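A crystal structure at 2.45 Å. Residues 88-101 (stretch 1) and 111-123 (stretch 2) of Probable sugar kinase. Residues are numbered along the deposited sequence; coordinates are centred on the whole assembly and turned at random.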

ATOM      1  N   SER A  88      -0.740  17.932   9.194  1.00 25.04           N
ATOM      2  CA  SER A  88      -1.729  16.877   9.450  1.00 27.51           C
ATOM      3  C   SER A  88      -1.564  16.177  10.798  1.00 29.09           C
ATOM      4  O   SER A  88      -0.512  16.272  11.448  1.00 27.24           O
ATOM      5  CB  SER A  88      -1.690  15.804   8.353  1.00 25.98           C
ATOM      6  OG  SER A  88      -1.958  16.338   7.075  1.00 24.61           O
HETATM    7  N   MSE A  89      -2.618  15.471  11.207  1.00 31.52           N
HETATM    8  CA  MSE A  89      -2.600  14.703  12.450  1.00 35.00           C
HETATM    9  C   MSE A  89      -2.110  13.288  12.196  1.00 34.86           C
HETATM   10  O   MSE A  89      -2.648  12.588  11.342  1.00 34.84           O
HETATM   11  CB  MSE A  89      -3.987  14.660  13.120  1.00 36.46           C
HETATM   12  CG  MSE A  89      -4.042  13.803  14.418  1.00 37.34           C
HETATM   13 SE   MSE A  89      -5.758  13.796  15.251  1.00 50.64          SE
HETATM   14  CE  MSE A  89      -6.498  12.280  14.387  1.00 34.39           C
ATOM     15  N   VAL A  90      -1.059  12.904  12.909  1.00 35.36           N
ATOM     16  CA  VAL A  90      -0.501  11.565  12.807  1.00 38.21           C
ATOM     17  C   VAL A  90      -0.766  10.830  14.131  1.00 39.00           C
ATOM     18  O   VAL A  90      -0.433  11.333  15.205  1.00 38.51           O
ATOM     19  CB  VAL A  90       1.031  11.581  12.423  1.00 39.13           C
ATOM     20  CG1 VAL A  90       1.236  12.296  11.090  1.00 38.37           C
ATOM     21  CG2 VAL A  90       1.895  12.253  13.507  1.00 43.15           C
ATOM     22  N   ILE A  91      -1.444   9.684  14.050  1.00 40.87           N
ATOM     23  CA  ILE A  91      -1.759   8.884  15.235  1.00 43.56           C
ATOM     24  C   ILE A  91      -0.773   7.737  15.405  1.00 45.65           C
ATOM     25  O   ILE A  91      -0.739   6.807  14.596  1.00 44.50           O
ATOM     26  CB  ILE A  91      -3.197   8.291  15.195  1.00 42.69           C
ATOM     27  CG1 ILE A  91      -4.216   9.378  14.889  1.00 41.05           C
ATOM     28  CG2 ILE A  91      -3.554   7.646  16.557  1.00 43.56           C
ATOM     29  CD1 ILE A  91      -5.588   8.854  14.660  1.00 39.69           C
ATOM     30  N   GLU A  92      -0.009   7.797  16.496  1.00 49.35           N
ATOM     31  CA  GLU A  92       0.975   6.774  16.835  1.00 52.98           C
ATOM     32  C   GLU A  92       0.283   5.458  17.190  1.00 53.19           C
ATOM     33  O   GLU A  92      -0.568   5.413  18.091  1.00 51.95           O
ATOM     34  CB  GLU A  92       1.854   7.257  17.987  1.00 56.76           C
ATOM     35  CG  GLU A  92       2.937   8.247  17.557  1.00 63.54           C
ATOM     36  CD  GLU A  92       4.309   7.599  17.352  1.00 66.00           C
ATOM     37  OE1 GLU A  92       5.308   8.192  17.816  1.00 67.35           O
ATOM     38  OE2 GLU A  92       4.394   6.506  16.739  1.00 67.64           O
ATOM     39  N   GLY A  93       0.574   4.429  16.391  1.00 52.68           N
ATOM     40  CA  GLY A  93      -0.023   3.116  16.584  1.00 53.84           C
ATOM     41  C   GLY A  93      -1.384   2.985  15.920  1.00 53.47           C
ATOM     42  O   GLY A  93      -1.911   1.874  15.782  1.00 55.27           O
ATOM     43  N   GLY A  94      -1.941   4.124  15.495  1.00 52.30           N
ATOM     44  CA  GLY A  94      -3.241   4.159  14.840  1.00 50.21           C
ATOM     45  C   GLY A  94      -3.194   3.707  13.394  1.00 48.80           C
ATOM     46  O   GLY A  94      -2.140   3.307  12.891  1.00 48.86           O
ATOM     47  N   SER A  95      -4.339   3.757  12.726  1.00 47.75           N
ATOM     48  CA  SER A  95      -4.417   3.338  11.333  1.00 46.24           C
ATOM     49  C   SER A  95      -4.933   4.429  10.417  1.00 44.20           C
ATOM     50  O   SER A  95      -5.850   5.164  10.782  1.00 42.63           O
ATOM     51  CB  SER A  95      -5.307   2.104  11.195  1.00 46.85           C
ATOM     52  OG  SER A  95      -6.638   2.397  11.591  1.00 48.58           O
ATOM     53  N   THR A  96      -4.319   4.536   9.236  1.00 40.99           N
ATOM     54  CA  THR A  96      -4.737   5.489   8.207  1.00 38.36           C
ATOM     55  C   THR A  96      -6.035   4.887   7.657  1.00 35.61           C
ATOM     56  O   THR A  96      -6.088   3.676   7.438  1.00 35.38           O
ATOM     57  CB  THR A  96      -3.693   5.571   7.066  1.00 37.62           C
ATOM     58  OG1 THR A  96      -2.435   5.981   7.604  1.00 37.51           O
ATOM     59  CG2 THR A  96      -4.104   6.571   5.978  1.00 38.13           C
ATOM     60  N   PRO A  97      -7.118   5.694   7.531  1.00 33.54           N
ATOM     61  CA  PRO A  97      -8.403   5.207   7.010  1.00 33.55           C
ATOM     62  C   PRO A  97      -8.238   4.367   5.742  1.00 34.15           C
ATOM     63  O   PRO A  97      -7.599   4.790   4.776  1.00 33.29           O
ATOM     64  CB  PRO A  97      -9.170   6.493   6.766  1.00 31.32           C
ATOM     65  CG  PRO A  97      -8.737   7.311   7.897  1.00 32.72           C
ATOM     66  CD  PRO A  97      -7.256   7.101   7.961  1.00 32.25           C
ATOM     67  N   THR A  98      -8.688   3.119   5.835  1.00 35.86           N
ATOM     68  CA  THR A  98      -8.571   2.158   4.747  1.00 35.79           C
ATOM     69  C   THR A  98      -9.850   1.366   4.554  1.00 34.78           C
ATOM     70  O   THR A  98     -10.529   1.017   5.516  1.00 35.10           O
ATOM     71  CB  THR A  98      -7.393   1.172   5.018  1.00 36.46           C
ATOM     72  OG1 THR A  98      -6.198   1.920   5.271  1.00 34.30           O
ATOM     73  CG2 THR A  98      -7.142   0.224   3.825  1.00 36.87           C
ATOM     74  N   TYR A  99     -10.174   1.116   3.294  1.00 34.30           N
ATOM     75  CA  TYR A  99     -11.342   0.329   2.941  1.00 35.83           C
ATOM     76  C   TYR A  99     -10.864  -0.841   2.079  1.00 35.99           C
ATOM     77  O   TYR A  99     -10.446  -0.655   0.935  1.00 34.29           O
ATOM     78  CB  TYR A  99     -12.383   1.184   2.208  1.00 36.29           C
ATOM     79  CG  TYR A  99     -13.661   0.451   1.859  1.00 37.31           C
ATOM     80  CD1 TYR A  99     -14.555   0.030   2.867  1.00 38.22           C
ATOM     81  CD2 TYR A  99     -13.978   0.159   0.515  1.00 38.89           C
ATOM     82  CE1 TYR A  99     -15.753  -0.677   2.538  1.00 40.15           C
ATOM     83  CE2 TYR A  99     -15.163  -0.541   0.173  1.00 40.99           C
ATOM     84  CZ  TYR A  99     -16.041  -0.954   1.189  1.00 40.74           C
ATOM     85  OH  TYR A  99     -17.191  -1.633   0.854  1.00 42.59           O
ATOM     86  N   LEU A 100     -10.887  -2.032   2.672  1.00 36.60           N
ATOM     87  CA  LEU A 100     -10.479  -3.267   2.009  1.00 37.05           C
ATOM     88  C   LEU A 100     -11.724  -4.023   1.546  1.00 35.58           C
ATOM     89  O   LEU A 100     -12.521  -4.447   2.369  1.00 35.72           O
ATOM     90  CB  LEU A 100      -9.636  -4.116   2.971  1.00 38.80           C
ATOM     91  CG  LEU A 100      -9.216  -5.557   2.644  1.00 40.43           C
ATOM     92  CD1 LEU A 100      -8.423  -5.640   1.340  1.00 42.18           C
ATOM     93  CD2 LEU A 100      -8.390  -6.087   3.795  1.00 38.41           C
ATOM     94  N   ALA A 101     -11.886  -4.180   0.235  1.00 34.86           N
ATOM     95  CA  ALA A 101     -13.042  -4.888  -0.312  1.00 33.78           C
ATOM     96  C   ALA A 101     -12.727  -5.915  -1.372  1.00 33.28           C
ATOM     97  O   ALA A 101     -11.895  -5.687  -2.245  1.00 31.21           O
ATOM     98  CB  ALA A 101     -14.062  -3.914  -0.855  1.00 32.06           C
ATOM     99  N   SER A 111     -17.522  -9.163   0.258  1.00 35.21           N
ATOM    100  CA  SER A 111     -16.767  -9.070   1.515  1.00 35.98           C
ATOM    101  C   SER A 111     -16.025  -7.730   1.623  1.00 35.13           C
ATOM    102  O   SER A 111     -15.574  -7.193   0.604  1.00 34.56           O
ATOM    103  CB  SER A 111     -15.751 -10.210   1.574  1.00 35.13           C
ATOM    104  OG  SER A 111     -15.204 -10.388   2.863  1.00 36.28           O
ATOM    105  N   ALA A 112     -15.904  -7.207   2.852  1.00 35.41           N
ATOM    106  CA  ALA A 112     -15.214  -5.936   3.133  1.00 36.34           C
ATOM    107  C   ALA A 112     -14.887  -5.637   4.591  1.00 36.69           C
ATOM    108  O   ALA A 112     -15.594  -6.073   5.502  1.00 37.64           O
ATOM    109  CB  ALA A 112     -15.971  -4.748   2.545  1.00 36.48           C
ATOM    110  N   ILE A 113     -13.800  -4.885   4.781  1.00 36.50           N
ATOM    111  CA  ILE A 113     -13.311  -4.430   6.086  1.00 37.09           C
ATOM    112  C   ILE A 113     -13.133  -2.908   6.008  1.00 37.75           C
ATOM    113  O   ILE A 113     -12.402  -2.408   5.143  1.00 38.59           O
ATOM    114  CB  ILE A 113     -11.947  -5.119   6.500  1.00 36.68           C
ATOM    115  CG1 ILE A 113     -12.175  -6.584   6.900  1.00 37.70           C
ATOM    116  CG2 ILE A 113     -11.257  -4.375   7.663  1.00 37.11           C
ATOM    117  CD1 ILE A 113     -13.045  -6.824   8.143  1.00 40.81           C
ATOM    118  N   ALA A 114     -13.800  -2.190   6.915  1.00 36.45           N
ATOM    119  CA  ALA A 114     -13.730  -0.724   6.996  1.00 35.18           C
ATOM    120  C   ALA A 114     -12.931  -0.282   8.226  1.00 34.30           C
ATOM    121  O   ALA A 114     -13.368  -0.482   9.357  1.00 34.53           O
ATOM    122  CB  ALA A 114     -15.144  -0.129   7.038  1.00 33.37           C
ATOM    123  N   ASP A 115     -11.750   0.289   7.999  1.00 34.17           N
ATOM    124  CA  ASP A 115     -10.885   0.769   9.078  1.00 35.45           C
ATOM    125  C   ASP A 115     -10.973   2.307   9.093  1.00 37.80           C
ATOM    126  O   ASP A 115      -9.961   3.011   9.023  1.00 36.87           O
ATOM    127  CB  ASP A 115      -9.450   0.290   8.826  1.00 33.66           C
ATOM    128  CG  ASP A 115      -8.572   0.316  10.077  1.00 33.41           C
ATOM    129  OD1 ASP A 115      -8.963   0.905  11.110  1.00 34.20           O
ATOM    130  OD2 ASP A 115      -7.464  -0.259  10.018  1.00 31.56           O
HETATM  131  N   MSE A 116     -12.207   2.796   9.234  1.00 40.83           N
HETATM  132  CA  MSE A 116     -12.555   4.221   9.245  1.00 43.48           C
HETATM  133  C   MSE A 116     -12.513   4.873  10.626  1.00 46.05           C
HETATM  134  O   MSE A 116     -13.060   5.964  10.831  1.00 46.24           O
HETATM  135  CB  MSE A 116     -13.959   4.396   8.642  1.00 44.76           C
HETATM  136  CG  MSE A 116     -14.154   3.772   7.255  1.00 45.69           C
HETATM  137 SE   MSE A 116     -12.817   4.375   5.983  1.00 58.72          SE
HETATM  138  CE  MSE A 116     -13.942   5.706   5.076  1.00 45.17           C
ATOM    139  N   LYS A 117     -11.814   4.213  11.543  1.00 48.72           N
ATOM    140  CA  LYS A 117     -11.680   4.628  12.935  1.00 52.77           C
ATOM    141  C   LYS A 117     -11.098   6.030  13.159  1.00 53.22           C
ATOM    142  O   LYS A 117     -11.736   6.874  13.794  1.00 54.02           O
ATOM    143  CB  LYS A 117     -10.837   3.579  13.673  1.00 56.10           C
ATOM    144  CG  LYS A 117     -10.685   3.764  15.176  1.00 58.92           C
ATOM    145  CD  LYS A 117      -9.216   3.667  15.559  1.00 61.86           C
ATOM    146  CE  LYS A 117      -9.038   3.376  17.040  1.00 63.02           C
ATOM    147  NZ  LYS A 117      -9.446   1.980  17.368  1.00 62.66           N
ATOM    148  N   SER A 118      -9.921   6.269  12.585  1.00 52.95           N
ATOM    149  CA  SER A 118      -9.187   7.524  12.720  1.00 52.34           C
ATOM    150  C   SER A 118      -9.834   8.840  12.285  1.00 52.10           C
ATOM    151  O   SER A 118      -9.421   9.902  12.756  1.00 53.04           O
ATOM    152  CB  SER A 118      -7.820   7.377  12.074  1.00 51.98           C
ATOM    153  OG  SER A 118      -7.030   6.467  12.815  1.00 52.87           O
ATOM    154  N   ILE A 119     -10.865   8.772  11.440  1.00 51.27           N
ATOM    155  CA  ILE A 119     -11.583   9.962  10.953  1.00 51.59           C
ATOM    156  C   ILE A 119     -12.226  10.768  12.099  1.00 50.71           C
ATOM    157  O   ILE A 119     -12.174  12.004  12.101  1.00 50.01           O
ATOM    158  CB  ILE A 119     -12.647   9.576   9.867  1.00 52.29           C
ATOM    159  CG1 ILE A 119     -11.929   9.049   8.621  1.00 52.49           C
ATOM    160  CG2 ILE A 119     -13.522  10.786   9.466  1.00 54.49           C
ATOM    161  CD1 ILE A 119     -12.824   8.465   7.548  1.00 53.06           C
ATOM    162  N   GLY A 120     -12.759  10.059  13.092  1.00 49.62           N
ATOM    163  CA  GLY A 120     -13.389  10.707  14.231  1.00 48.55           C
ATOM    164  C   GLY A 120     -12.468  11.063  15.387  1.00 47.04           C
ATOM    165  O   GLY A 120     -12.941  11.582  16.400  1.00 47.87           O
ATOM    166  N   ALA A 121     -11.162  10.833  15.225  1.00 46.01           N
ATOM    167  CA  ALA A 121     -10.170  11.124  16.268  1.00 44.81           C
ATOM    168  C   ALA A 121      -9.662  12.576  16.309  1.00 42.80           C
ATOM    169  O   ALA A 121      -8.759  12.900  17.086  1.00 41.81           O
ATOM    170  CB  ALA A 121      -9.011  10.138  16.181  1.00 44.63           C
HETATM  171  N   MSE A 122     -10.266  13.442  15.488  1.00 41.22           N
HETATM  172  CA  MSE A 122      -9.930  14.870  15.427  1.00 39.34           C
HETATM  173  C   MSE A 122     -10.545  15.564  16.651  1.00 40.16           C
HETATM  174  O   MSE A 122     -11.739  15.403  16.948  1.00 40.66           O
HETATM  175  CB  MSE A 122     -10.468  15.517  14.135  1.00 37.80           C
HETATM  176  CG  MSE A 122     -10.199  17.027  13.977  1.00 34.39           C
HETATM  177 SE   MSE A 122      -8.306  17.391  13.816  1.00 49.79          SE
HETATM  178  CE  MSE A 122      -8.201  18.838  14.911  1.00 35.29           C
ATOM    179  N   ASN A 123      -9.712  16.330  17.349  1.00 39.51           N
ATOM    180  CA  ASN A 123     -10.131  17.050  18.550  1.00 38.78           C
ATOM    181  C   ASN A 123      -9.792  18.537  18.522  1.00 38.67           C
ATOM    182  O   ASN A 123      -8.953  18.973  17.741  1.00 36.70           O
ATOM    183  CB  ASN A 123      -9.556  16.373  19.811  1.00 37.40           C
ATOM    184  CG  ASN A 123      -8.038  16.194  19.761  1.00 38.92           C
ATOM    185  OD1 ASN A 123      -7.277  17.165  19.782  1.00 36.91           O
ATOM    186  ND2 ASN A 123      -7.596  14.943  19.719  1.00 41.02           N
TER
HETATM  187  O   HOH W   1      -8.681   4.591  10.512  1.00 22.07           O

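Ser118, Pro97 and Asp115 are among the residues that cover the most surface, and they lie at one end of an antiparallel strand pair. Ser118, in a short 3-10 segment, has its CA-to-CB bond directed toward the first stretch and donates from OG to Ser95 O (2.7 Å). Its OG also lies 3.3 Å from Ile91 CD1, so the hydroxyl sits between a polar and an apolar neighbour. Ser95 in turn donates from OG to Asp115 OD1 (2.8 Å), while the other carboxylate oxygen is satisfied elsewhere in the structure. A water fills the space among these three residues, donating to Ser95 O (2.9 Å) and Asp115 O (2.5 Å) and accepting from Ser118 N (2.9 Å).

Pro97 has no amide hydrogen to offer, yet its CA approaches Asp115 O at 3.4 Å in a nearly linear CA-H...O contact. Its ring packs against Ile119, with CG 3.7 Å from CG1 of that residue.

The strand pairing is loose at first and tightens further along. Asp115 N donates to Thr98 O (2.9 Å), whereas the return bond from Thr98 N to Asp115 O is weak at 3.4 Å. Leu100 and Ile113 are joined more evenly, by Leu100 N to Ile113 O (2.9 Å) and Ile113 N to Leu100 O (2.8 Å). At the far end of the contact, selenomethionine Met89 rests its CE 3.8 Å from Ala121 CB.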